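Local coordinates for beta-lactamase (Klebsiella pneumoniae, PDB 6KBY), which probably hydrolyses beta-lactam antibiotics as a class C serine enzyme and is seen here with adenosine monophosphate in its active site, at residues A[72-77]-A[225-230]; A[152-157]-A[295-300]; A[268-273]-A[300-305]. All blocks are in the same frame, centred on the assembly; numbering follows the deposited sequence.

Contact 1: A[72-77]-A[225-230]; sequences LSKTFA and NEAYGI. With AMP (adenosine monophosphate), chain B.
I230 CG1 approaches the F76 ring obliquely, 4.1 Å from F76 CD1, the two side chains crossing at about a right angle. K74, on the first turn of helix 72-86, is the lysine of the SxxK motif of serine beta-lactamases, and this helix packs on the end of helix 224-228 and the loop after it. At the edge of the F76 ring, in its plane, sits S73 O of the same helix, while Y240, from outside the two segments, stacks with the ring. The other ring, Y228, stands obliquely to C3' of AMP; its CB is 3.3 Å from the ligand's O3', and its OH is tied to E221 N. S73 points its CB toward the loop after helix 224-228. With OG anti to the carbonyl carbon (chi1 -55°), its hydroxyl takes a nearly straight bond from I230 N (2.9 Å to S73 OG, 165°) and also bonds to G70 O, so this oxygen joins the start of helix 72-86 to the backbone at I230. Water 1 lies within bonding distance of S73 O and N225 O. K74 NZ is gripped by N158 OD1 and S71 OG. Its bond inside the contact runs to A227 O at 3.2 Å, NZ tilted 28° from the carbonyl plane.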
loop_
_atom_site.group_PDB
_atom_site.type_symbol
_atom_site.label_atom_id
_atom_site.label_comp_id
_atom_site.label_asym_id
_atom_site.label_seq_id
_atom_site.Cartn_x
_atom_site.Cartn_y
_atom_site.Cartn_z
ATOM N N LEU A 72 2.864 0.037 -0.908
ATOM C CA LEU A 72 1.562 0.677 -1.039
ATOM C C LEU A 72 0.879 0.166 -2.289
ATOM O O LEU A 72 -0.353 0.112 -2.342
ATOM C CB LEU A 72 1.673 2.198 -1.076
ATOM C CG LEU A 72 2.242 2.862 0.173
ATOM C CD1 LEU A 72 2.029 4.363 0.124
ATOM C CD2 LEU A 72 1.609 2.259 1.402
ATOM N N SER A 73 1.677 -0.275 -3.274
ATOM C CA SER A 73 1.140 -0.817 -4.511
ATOM C C SER A 73 0.237 -2.018 -4.268
ATOM O O SER A 73 -0.683 -2.259 -5.053
ATOM C CB SER A 73 2.289 -1.225 -5.431
ATOM O OG SER A 73 3.188 -0.150 -5.655
ATOM N N LYS A 74 0.491 -2.787 -3.205
ATOM C CA LYS A 74 -0.335 -3.961 -2.945
ATOM C C LYS A 74 -1.788 -3.577 -2.714
ATOM O O LYS A 74 -2.697 -4.356 -3.032
ATOM C CB LYS A 74 0.194 -4.730 -1.734
ATOM C CG LYS A 74 1.615 -5.251 -1.897
ATOM C CD LYS A 74 1.966 -6.258 -0.808
ATOM C CE LYS A 74 3.223 -7.043 -1.148
ATOM N NZ LYS A 74 4.381 -6.139 -1.390
ATOM N N THR A 75 -2.033 -2.389 -2.146
ATOM C CA THR A 75 -3.413 -1.983 -1.908
ATOM C C THR A 75 -4.140 -1.687 -3.212
ATOM O O THR A 75 -5.369 -1.792 -3.261
ATOM C CB THR A 75 -3.507 -0.778 -0.958
ATOM O OG1 THR A 75 -2.997 0.408 -1.590
ATOM C CG2 THR A 75 -2.774 -1.027 0.349
ATOM N N PHE A 76 -3.409 -1.304 -4.263
ATOM C CA PHE A 76 -4.034 -1.117 -5.569
ATOM C C PHE A 76 -4.408 -2.452 -6.198
ATOM O O PHE A 76 -5.462 -2.570 -6.828
ATOM C CB PHE A 76 -3.124 -0.289 -6.481
ATOM C CG PHE A 76 -2.938 1.120 -5.996
ATOM C CD1 PHE A 76 -1.963 1.418 -5.058
ATOM C CD2 PHE A 76 -3.784 2.136 -6.411
ATOM C CE1 PHE A 76 -1.812 2.708 -4.573
ATOM C CE2 PHE A 76 -3.636 3.431 -5.928
ATOM C CZ PHE A 76 -2.648 3.713 -5.010
ATOM N N ALA A 77 -3.559 -3.470 -6.035
ATOM C CA ALA A 77 -3.925 -4.810 -6.480
ATOM C C ALA A 77 -5.185 -5.287 -5.768
ATOM O O ALA A 77 -6.078 -5.876 -6.391
ATOM C CB ALA A 77 -2.764 -5.781 -6.248
ATOM N N ASN A 225 4.625 -5.181 -10.868
ATOM C CA ASN A 225 3.678 -4.073 -10.845
ATOM C C ASN A 225 2.666 -4.250 -9.725
ATOM O O ASN A 225 2.345 -3.294 -9.006
ATOM C CB ASN A 225 2.958 -3.965 -12.185
ATOM C CG ASN A 225 3.766 -3.226 -13.225
ATOM O OD1 ASN A 225 4.617 -2.405 -12.901
ATOM N ND2 ASN A 225 3.488 -3.506 -14.487
ATOM N N GLU A 226 2.155 -5.475 -9.577
ATOM C CA GLU A 226 1.162 -5.787 -8.556
ATOM C C GLU A 226 1.703 -5.539 -7.157
ATOM O O GLU A 226 0.986 -5.023 -6.288
ATOM C CB GLU A 226 0.790 -7.264 -8.672
ATOM C CG GLU A 226 -0.094 -7.645 -9.843
ATOM C CD GLU A 226 0.632 -7.946 -11.142
ATOM O OE1 GLU A 226 1.819 -7.590 -11.323
ATOM O OE2 GLU A 226 -0.035 -8.561 -12.012
ATOM N N ALA A 227 2.956 -5.930 -6.910
ATOM C CA ALA A 227 3.505 -5.936 -5.561
ATOM C C ALA A 227 4.194 -4.640 -5.171
ATOM O O ALA A 227 4.183 -4.287 -3.987
ATOM C CB ALA A 227 4.480 -7.105 -5.392
ATOM N N TYR A 228 4.797 -3.928 -6.133
ATOM C CA TYR A 228 5.647 -2.795 -5.747
ATOM C C TYR A 228 5.822 -1.746 -6.841
ATOM O O TYR A 228 6.754 -0.947 -6.723
ATOM C CB TYR A 228 7.031 -3.292 -5.268
ATOM C CG TYR A 228 7.758 -4.184 -6.271
ATOM C CD1 TYR A 228 8.410 -3.648 -7.386
ATOM C CD2 TYR A 228 7.775 -5.566 -6.115
ATOM C CE1 TYR A 228 9.063 -4.469 -8.320
ATOM C CE2 TYR A 228 8.433 -6.394 -7.036
ATOM C CZ TYR A 228 9.068 -5.841 -8.146
ATOM O OH TYR A 228 9.707 -6.643 -9.081
ATOM N N GLY A 229 4.973 -1.678 -7.861
ATOM C CA GLY A 229 5.283 -0.868 -9.027
ATOM C C GLY A 229 4.861 0.593 -9.048
ATOM O O GLY A 229 5.288 1.304 -9.962
ATOM N N ILE A 230 4.058 1.079 -8.103
ATOM C CA ILE A 230 3.455 2.406 -8.239
ATOM C C ILE A 230 4.469 3.510 -7.949
ATOM O O ILE A 230 5.204 3.459 -6.951
ATOM C CB ILE A 230 2.221 2.538 -7.331
ATOM C CG1 ILE A 230 1.100 1.595 -7.790
ATOM C CG2 ILE A 230 1.744 3.983 -7.267
ATOM C CD1 ILE A 230 0.344 2.056 -9.027
HETATM P P AMP B . 6.802 -3.705 0.505
HETATM O O1P AMP B . 7.298 -2.309 0.292
HETATM O O2P AMP B . 6.610 -4.193 1.916
HETATM O "O5'" AMP B . 7.700 -4.731 -0.309
HETATM C "C5'" AMP B . 8.028 -4.477 -1.667
HETATM C "C4'" AMP B . 9.481 -4.115 -1.833
HETATM O "O4'" AMP B . 10.313 -5.278 -1.570
HETATM C "C3'" AMP B . 9.884 -3.673 -3.233
HETATM O "O3'" AMP B . 9.606 -2.308 -3.486
HETATM C "C2'" AMP B . 11.362 -4.027 -3.290
HETATM O "O2'" AMP B . 12.139 -3.063 -2.591
HETATM C "C1'" AMP B . 11.380 -5.330 -2.494
HETATM N N9 AMP B . 11.173 -6.503 -3.364
HETATM C C8 AMP B . 10.081 -7.300 -3.370
HETATM N N7 AMP B . 10.205 -8.295 -4.287
HETATM C C5 AMP B . 11.401 -8.133 -4.888
HETATM C C6 AMP B . 12.158 -8.834 -5.947
HETATM N N6 AMP B . 11.645 -9.926 -6.561
HETATM N N1 AMP B . 13.375 -8.343 -6.284
HETATM C C2 AMP B . 13.894 -7.255 -5.680
HETATM N N3 AMP B . 13.260 -6.570 -4.708
HETATM C C4 AMP B . 12.034 -6.954 -4.276
HETATM O O HOH W 1 -0.046 -2.338 -7.983
#

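Contact 2: A[152-157]-A[295-300]; sequences THRVYS and NDMAMT. With AMP (adenosine monophosphate), chain B.
R154 and M297 cross at about a right angle, the arginine running out straight and the methionine chain bending at its sulfur. R154 is extended from CG to NE, starting with CG anti to the backbone N (chi1 -177°), and NH1 arrives beside the M297 backbone, 3.6 Å from M297 CB. M297 O lies at the edge of the guanidinium, in its plane, but the bond from R154 NH1 is weak (3.3 Å, bent to 132°). Stronger partners hold the rest of the group: Q275 takes NE and E280 forms a salt bridge with NH2. Y156 turns its CB toward the loop, 3.5 Å from A298 O, and the same oxygen reaches the ring obliquely at CD2. CG is anti to the backbone N (chi1 -174°); at the far end of the ring Y156 OH is 2.9 Å from AMP O2P and also hydrogen-bonded to K321 NZ. Y156 is the tyrosine of the class C YxN motif. Two waters fill in between the backbones: water 3 accepts from Y156 N and sits within bonding distance of M297 O and T300 O; water 2 sits likewise between Y156 O and A298 O. Segment 152-157 leads from the outermost strand 153-154 into helix 158-171, which S157 N-caps through G160 N; loop 295-300 links helix 288-294 to strand 302-311.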
loop_
_atom_site.group_PDB
_atom_site.type_symbol
_atom_site.label_atom_id
_atom_site.label_comp_id
_atom_site.label_asym_id
_atom_site.label_seq_id
_atom_site.Cartn_x
_atom_site.Cartn_y
_atom_site.Cartn_z
ATOM N N THR A 152 -3.838 -21.129 7.377
ATOM C CA THR A 152 -3.458 -21.331 8.771
ATOM C C THR A 152 -2.443 -20.316 9.273
ATOM O O THR A 152 -2.390 -20.058 10.483
ATOM C CB THR A 152 -2.867 -22.735 8.970
ATOM O OG1 THR A 152 -1.699 -22.893 8.151
ATOM C CG2 THR A 152 -3.879 -23.817 8.632
ATOM N N HIS A 153 -1.634 -19.758 8.376
ATOM C CA HIS A 153 -0.555 -18.859 8.753
ATOM C C HIS A 153 -0.528 -17.665 7.817
ATOM O O HIS A 153 -0.983 -17.731 6.673
ATOM C CB HIS A 153 0.796 -19.577 8.722
ATOM C CG HIS A 153 0.936 -20.621 9.781
ATOM N ND1 HIS A 153 0.357 -21.869 9.683
ATOM C CD2 HIS A 153 1.551 -20.582 10.985
ATOM C CE1 HIS A 153 0.629 -22.562 10.777
ATOM N NE2 HIS A 153 1.359 -21.807 11.577
ATOM N N ARG A 154 0.037 -16.572 8.319
ATOM C CA ARG A 154 0.262 -15.370 7.534
ATOM C C ARG A 154 1.747 -15.258 7.222
ATOM O O ARG A 154 2.578 -15.230 8.138
ATOM C CB ARG A 154 -0.206 -14.137 8.299
ATOM C CG ARG A 154 -0.078 -12.845 7.500
ATOM C CD ARG A 154 -0.440 -11.635 8.354
ATOM N NE ARG A 154 -0.429 -10.367 7.625
ATOM C CZ ARG A 154 0.640 -9.591 7.461
ATOM N NH1 ARG A 154 1.817 -9.951 7.955
ATOM N NH2 ARG A 154 0.532 -8.448 6.791
ATOM N N VAL A 155 2.066 -15.193 5.935
ATOM C CA VAL A 155 3.407 -14.934 5.436
ATOM C C VAL A 155 3.244 -13.819 4.414
ATOM O O VAL A 155 2.715 -14.041 3.323
ATOM C CB VAL A 155 4.050 -16.175 4.798
ATOM C CG1 VAL A 155 5.403 -15.821 4.210
ATOM C CG2 VAL A 155 4.168 -17.307 5.820
ATOM N N TYR A 156 3.650 -12.613 4.780
ATOM C CA TYR A 156 3.573 -11.488 3.858
ATOM C C TYR A 156 4.304 -11.854 2.568
ATOM O O TYR A 156 5.427 -12.369 2.607
ATOM C CB TYR A 156 4.228 -10.291 4.547
ATOM C CG TYR A 156 4.133 -8.987 3.814
ATOM C CD1 TYR A 156 2.982 -8.219 3.862
ATOM C CD2 TYR A 156 5.226 -8.482 3.131
ATOM C CE1 TYR A 156 2.910 -7.004 3.212
ATOM C CE2 TYR A 156 5.160 -7.267 2.472
ATOM C CZ TYR A 156 3.990 -6.540 2.512
ATOM O OH TYR A 156 3.904 -5.324 1.870
ATOM N N SER A 157 3.662 -11.631 1.419
ATOM C CA SER A 157 4.173 -12.214 0.180
ATOM C C SER A 157 3.994 -11.299 -1.020
ATOM O O SER A 157 2.863 -10.950 -1.380
ATOM C CB SER A 157 3.504 -13.558 -0.104
ATOM O OG SER A 157 3.974 -14.099 -1.334
ATOM N N ASN A 295 3.256 -3.397 12.827
ATOM C CA ASN A 295 4.031 -3.003 11.658
ATOM C C ASN A 295 5.414 -3.645 11.638
ATOM O O ASN A 295 6.323 -3.155 10.965
ATOM C CB ASN A 295 4.095 -1.483 11.538
ATOM C CG ASN A 295 2.855 -0.923 10.886
ATOM O OD1 ASN A 295 2.736 -0.950 9.658
ATOM N ND2 ASN A 295 1.906 -0.456 11.692
ATOM N N ASP A 296 5.585 -4.735 12.368
ATOM C CA ASP A 296 6.807 -5.527 12.373
ATOM C C ASP A 296 6.475 -6.979 12.051
ATOM O O ASP A 296 6.789 -7.900 12.804
ATOM C CB ASP A 296 7.509 -5.373 13.717
ATOM C CG ASP A 296 8.878 -6.031 13.747
ATOM O OD1 ASP A 296 9.462 -6.256 12.671
ATOM O OD2 ASP A 296 9.365 -6.321 14.863
ATOM N N MET A 297 5.780 -7.184 10.928
ATOM C CA MET A 297 5.293 -8.497 10.516
ATOM C C MET A 297 5.684 -8.816 9.078
ATOM O O MET A 297 5.048 -9.664 8.439
ATOM C CB MET A 297 3.774 -8.605 10.677
ATOM C CG MET A 297 3.275 -8.301 12.078
ATOM S SD MET A 297 1.492 -8.466 12.222
ATOM C CE MET A 297 1.328 -10.255 12.198
ATOM N N ALA A 298 6.721 -8.158 8.561
ATOM C CA ALA A 298 6.993 -8.176 7.129
ATOM C C ALA A 298 7.700 -9.436 6.657
ATOM O O ALA A 298 7.565 -9.800 5.485
ATOM C CB ALA A 298 7.854 -6.972 6.748
ATOM N N MET A 299 8.471 -10.098 7.521
ATOM C CA MET A 299 9.394 -11.126 7.062
ATOM C C MET A 299 9.321 -12.421 7.849
ATOM O O MET A 299 10.104 -13.336 7.572
ATOM C CB MET A 299 10.838 -10.605 7.077
ATOM C CG MET A 299 11.064 -9.439 6.139
ATOM S SD MET A 299 12.714 -8.783 6.270
ATOM C CE MET A 299 12.585 -7.869 7.802
ATOM N N THR A 300 8.407 -12.536 8.803
ATOM C CA THR A 300 8.274 -13.728 9.620
ATOM C C THR A 300 6.871 -14.303 9.484
ATOM O O THR A 300 5.898 -13.578 9.249
ATOM C CB THR A 300 8.536 -13.419 11.096
ATOM O OG1 THR A 300 7.584 -12.452 11.550
ATOM C CG2 THR A 300 9.956 -12.886 11.303
HETATM P P AMP B . 6.802 -3.705 0.505
HETATM O O1P AMP B . 7.298 -2.309 0.292
HETATM O O2P AMP B . 6.610 -4.193 1.916
HETATM O "O5'" AMP B . 7.700 -4.731 -0.309
HETATM C "C5'" AMP B . 8.028 -4.477 -1.667
HETATM C "C4'" AMP B . 9.481 -4.115 -1.833
HETATM O "O4'" AMP B . 10.313 -5.278 -1.570
HETATM C "C3'" AMP B . 9.884 -3.673 -3.233
HETATM O "O3'" AMP B . 9.606 -2.308 -3.486
HETATM C "C2'" AMP B . 11.362 -4.027 -3.290
HETATM O "O2'" AMP B . 12.139 -3.063 -2.591
HETATM C "C1'" AMP B . 11.380 -5.330 -2.494
HETATM N N9 AMP B . 11.173 -6.503 -3.364
HETATM C C8 AMP B . 10.081 -7.300 -3.370
HETATM N N7 AMP B . 10.205 -8.295 -4.287
HETATM C C5 AMP B . 11.401 -8.133 -4.888
HETATM C C6 AMP B . 12.158 -8.834 -5.947
HETATM N N6 AMP B . 11.645 -9.926 -6.561
HETATM N N1 AMP B . 13.375 -8.343 -6.284
HETATM C C2 AMP B . 13.894 -7.255 -5.680
HETATM N N3 AMP B . 13.260 -6.570 -4.708
HETATM C C4 AMP B . 12.034 -6.954 -4.276
HETATM O O HOH W 2 7.132 -12.776 4.824
HETATM O O HOH W 3 5.160 -12.052 7.137
#

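Contact 3: A[268-273]-A[300-305]; sequences FKSGEI and TKSVAT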
loop_
_atom_site.group_PDB
_atom_site.type_symbol
_atom_site.label_atom_id
_atom_site.label_comp_id
_atom_site.label_asym_id
_atom_site.label_seq_id
_atom_site.Cartn_x
_atom_site.Cartn_y
_atom_site.Cartn_z
ATOM N N PHE A 268 -8.751 -11.947 8.604
ATOM C CA PHE A 268 -7.958 -12.753 9.516
ATOM C C PHE A 268 -7.428 -11.862 10.624
ATOM O O PHE A 268 -7.146 -10.679 10.411
ATOM C CB PHE A 268 -6.739 -13.406 8.836
ATOM C CG PHE A 268 -7.089 -14.497 7.864
ATOM C CD1 PHE A 268 -7.367 -14.192 6.546
ATOM C CD2 PHE A 268 -7.129 -15.829 8.266
ATOM C CE1 PHE A 268 -7.699 -15.191 5.650
ATOM C CE2 PHE A 268 -7.442 -16.832 7.363
ATOM C CZ PHE A 268 -7.733 -16.513 6.064
ATOM N N LYS A 269 -7.269 -12.448 11.800
ATOM C CA LYS A 269 -6.498 -11.836 12.869
ATOM C C LYS A 269 -5.135 -12.500 12.910
ATOM O O LYS A 269 -5.022 -13.719 12.756
ATOM C CB LYS A 269 -7.184 -12.038 14.221
ATOM C CG LYS A 269 -8.380 -11.142 14.435
ATOM C CD LYS A 269 -8.838 -11.211 15.878
ATOM C CE LYS A 269 -8.349 -9.996 16.633
ATOM N NZ LYS A 269 -9.434 -9.378 17.443
ATOM N N SER A 270 -4.098 -11.698 13.109
ATOM C CA SER A 270 -2.755 -12.240 13.262
ATOM C C SER A 270 -1.977 -11.268 14.128
ATOM O O SER A 270 -1.871 -10.084 13.786
ATOM C CB SER A 270 -2.083 -12.401 11.898
ATOM O OG SER A 270 -0.899 -13.172 12.000
ATOM N N GLY A 271 -1.454 -11.751 15.251
ATOM C CA GLY A 271 -0.772 -10.852 16.164
ATOM C C GLY A 271 -1.705 -9.737 16.581
ATOM O O GLY A 271 -2.851 -9.972 16.975
ATOM N N GLU A 272 -1.227 -8.499 16.462
ATOM C CA GLU A 272 -2.016 -7.338 16.842
ATOM C C GLU A 272 -2.923 -6.823 15.731
ATOM O O GLU A 272 -3.729 -5.927 15.987
ATOM C CB GLU A 272 -1.101 -6.202 17.311
ATOM C CG GLU A 272 -0.218 -6.572 18.497
ATOM C CD GLU A 272 -1.016 -6.864 19.753
ATOM O OE1 GLU A 272 -2.084 -6.251 19.927
ATOM O OE2 GLU A 272 -0.579 -7.707 20.565
ATOM N N ILE A 273 -2.832 -7.357 14.515
ATOM C CA ILE A 273 -3.521 -6.760 13.381
ATOM C C ILE A 273 -4.738 -7.569 12.963
ATOM O O ILE A 273 -4.857 -8.782 13.195
ATOM C CB ILE A 273 -2.617 -6.495 12.157
ATOM C CG1 ILE A 273 -2.241 -7.796 11.447
ATOM C CG2 ILE A 273 -1.396 -5.691 12.556
ATOM C CD1 ILE A 273 -1.636 -7.562 10.064
ATOM N N THR A 300 8.407 -12.536 8.803
ATOM C CA THR A 300 8.274 -13.728 9.620
ATOM C C THR A 300 6.871 -14.303 9.484
ATOM O O THR A 300 5.898 -13.578 9.249
ATOM C CB THR A 300 8.536 -13.419 11.096
ATOM O OG1 THR A 300 7.584 -12.452 11.550
ATOM C CG2 THR A 300 9.956 -12.886 11.303
ATOM N N LYS A 301 6.776 -15.615 9.650
ATOM C CA LYS A 301 5.488 -16.288 9.638
ATOM C C LYS A 301 4.793 -16.096 10.980
ATOM O O LYS A 301 5.435 -16.122 12.035
ATOM C CB LYS A 301 5.697 -17.780 9.376
ATOM C CG LYS A 301 4.395 -18.564 9.313
ATOM C CD LYS A 301 4.519 -19.826 8.469
ATOM C CE LYS A 301 5.498 -20.811 9.050
ATOM N NZ LYS A 301 5.612 -22.016 8.168
ATOM N N SER A 302 3.476 -15.896 10.941
ATOM C CA SER A 302 2.661 -15.838 12.144
ATOM C C SER A 302 1.430 -16.716 11.962
ATOM O O SER A 302 1.048 -17.070 10.846
ATOM C CB SER A 302 2.221 -14.403 12.456
ATOM O OG SER A 302 1.565 -13.826 11.336
ATOM N N VAL A 303 0.803 -17.072 13.082
ATOM C CA VAL A 303 -0.473 -17.773 13.031
ATOM C C VAL A 303 -1.554 -16.808 12.560
ATOM O O VAL A 303 -1.589 -15.642 12.973
ATOM C CB VAL A 303 -0.800 -18.340 14.424
ATOM C CG1 VAL A 303 -2.222 -18.894 14.474
ATOM C CG2 VAL A 303 0.205 -19.415 14.805
ATOM N N ALA A 304 -2.447 -17.283 11.692
ATOM C CA ALA A 304 -3.589 -16.497 11.242
ATOM C C ALA A 304 -4.869 -17.188 11.684
ATOM O O ALA A 304 -4.971 -18.417 11.626
ATOM C CB ALA A 304 -3.590 -16.346 9.721
ATOM N N THR A 305 -5.836 -16.402 12.141
ATOM C CA THR A 305 -7.100 -16.940 12.610
ATOM C C THR A 305 -8.230 -16.307 11.811
ATOM O O THR A 305 -8.306 -15.075 11.732
ATOM C CB THR A 305 -7.278 -16.642 14.106
ATOM O OG1 THR A 305 -6.218 -17.275 14.838
ATOM C CG2 THR A 305 -8.614 -17.177 14.602
HETATM O O HOH W 4 -4.178 -15.520 15.095
HETATM O O HOH W 5 -1.562 -14.634 15.642
#
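S302 and S270 meet hydroxyl to hydroxyl, with S302 OG only 2.6 Å from S270 OG. S302 CB comes 3.4 Å from the same S270 OG. S270 OG, anti to its backbone N (chi1 -168°), is set toward S302 and V303 O. At V303 the backbone carries the contact. V303 O accepts from S270 OG at 2.7 Å, with the donor above the carbonyl plane (42° out of it), and takes a second bond from water 5, which in turn accepts from G271 N. S270 OG thus donates to V303 O while lying within bonding distance of S302 OG. These strands, 266-270 and 302-311, run antiparallel in the large sheet of the beta-lactamase fold. The former turns at once into 273-275 through a type II' turn from S270 to I273, with G271 at positive phi: a tight two-residue hairpin. A304 follows, its CB packed 3.9 Å from F268 CD2, oblique to the ring, while its CA makes a CH···O contact with K269 O (3.5 Å). At T305 the strands pair. T305 and K269 form an antiparallel hydrogen-bonded pair, K269 N to T305 O at 2.8 Å and T305 N to K269 O at 2.9 Å, and the CB atoms of both stand on the same face of the sheet. T305 O also receives a CH···O contact from F268 CA. Beside the pair, water 4 donates to K269 O and lies 2.7 Å from T305 OG1, with a further weak bond to V303 O.

In the fold
Contacts 1 and 2 meet at the AMP site, their centres about 17 Å apart: K74 NZ of the one lies 3.4 Å from Y156 OH of the other, a weak hydrogen bond, and both touch the ligand. S71, to which AMP is linked covalently in a structure of this protein, is beside both side chains. Contacts 2 and 3 are closer, about 7 Å between centres. They share T300, and strand 153-154 pairs with 302-311 through R154 N to S302 O (2.8 Å) and T152 O to A304 N (3.0 Å). Contact 3 does not touch contact 1, the nearest atoms being about 12 Å apart; contact 2 reaches the active site through Y156 and holds the outermost strand, 153-154, beside contact 3's strand 302-311.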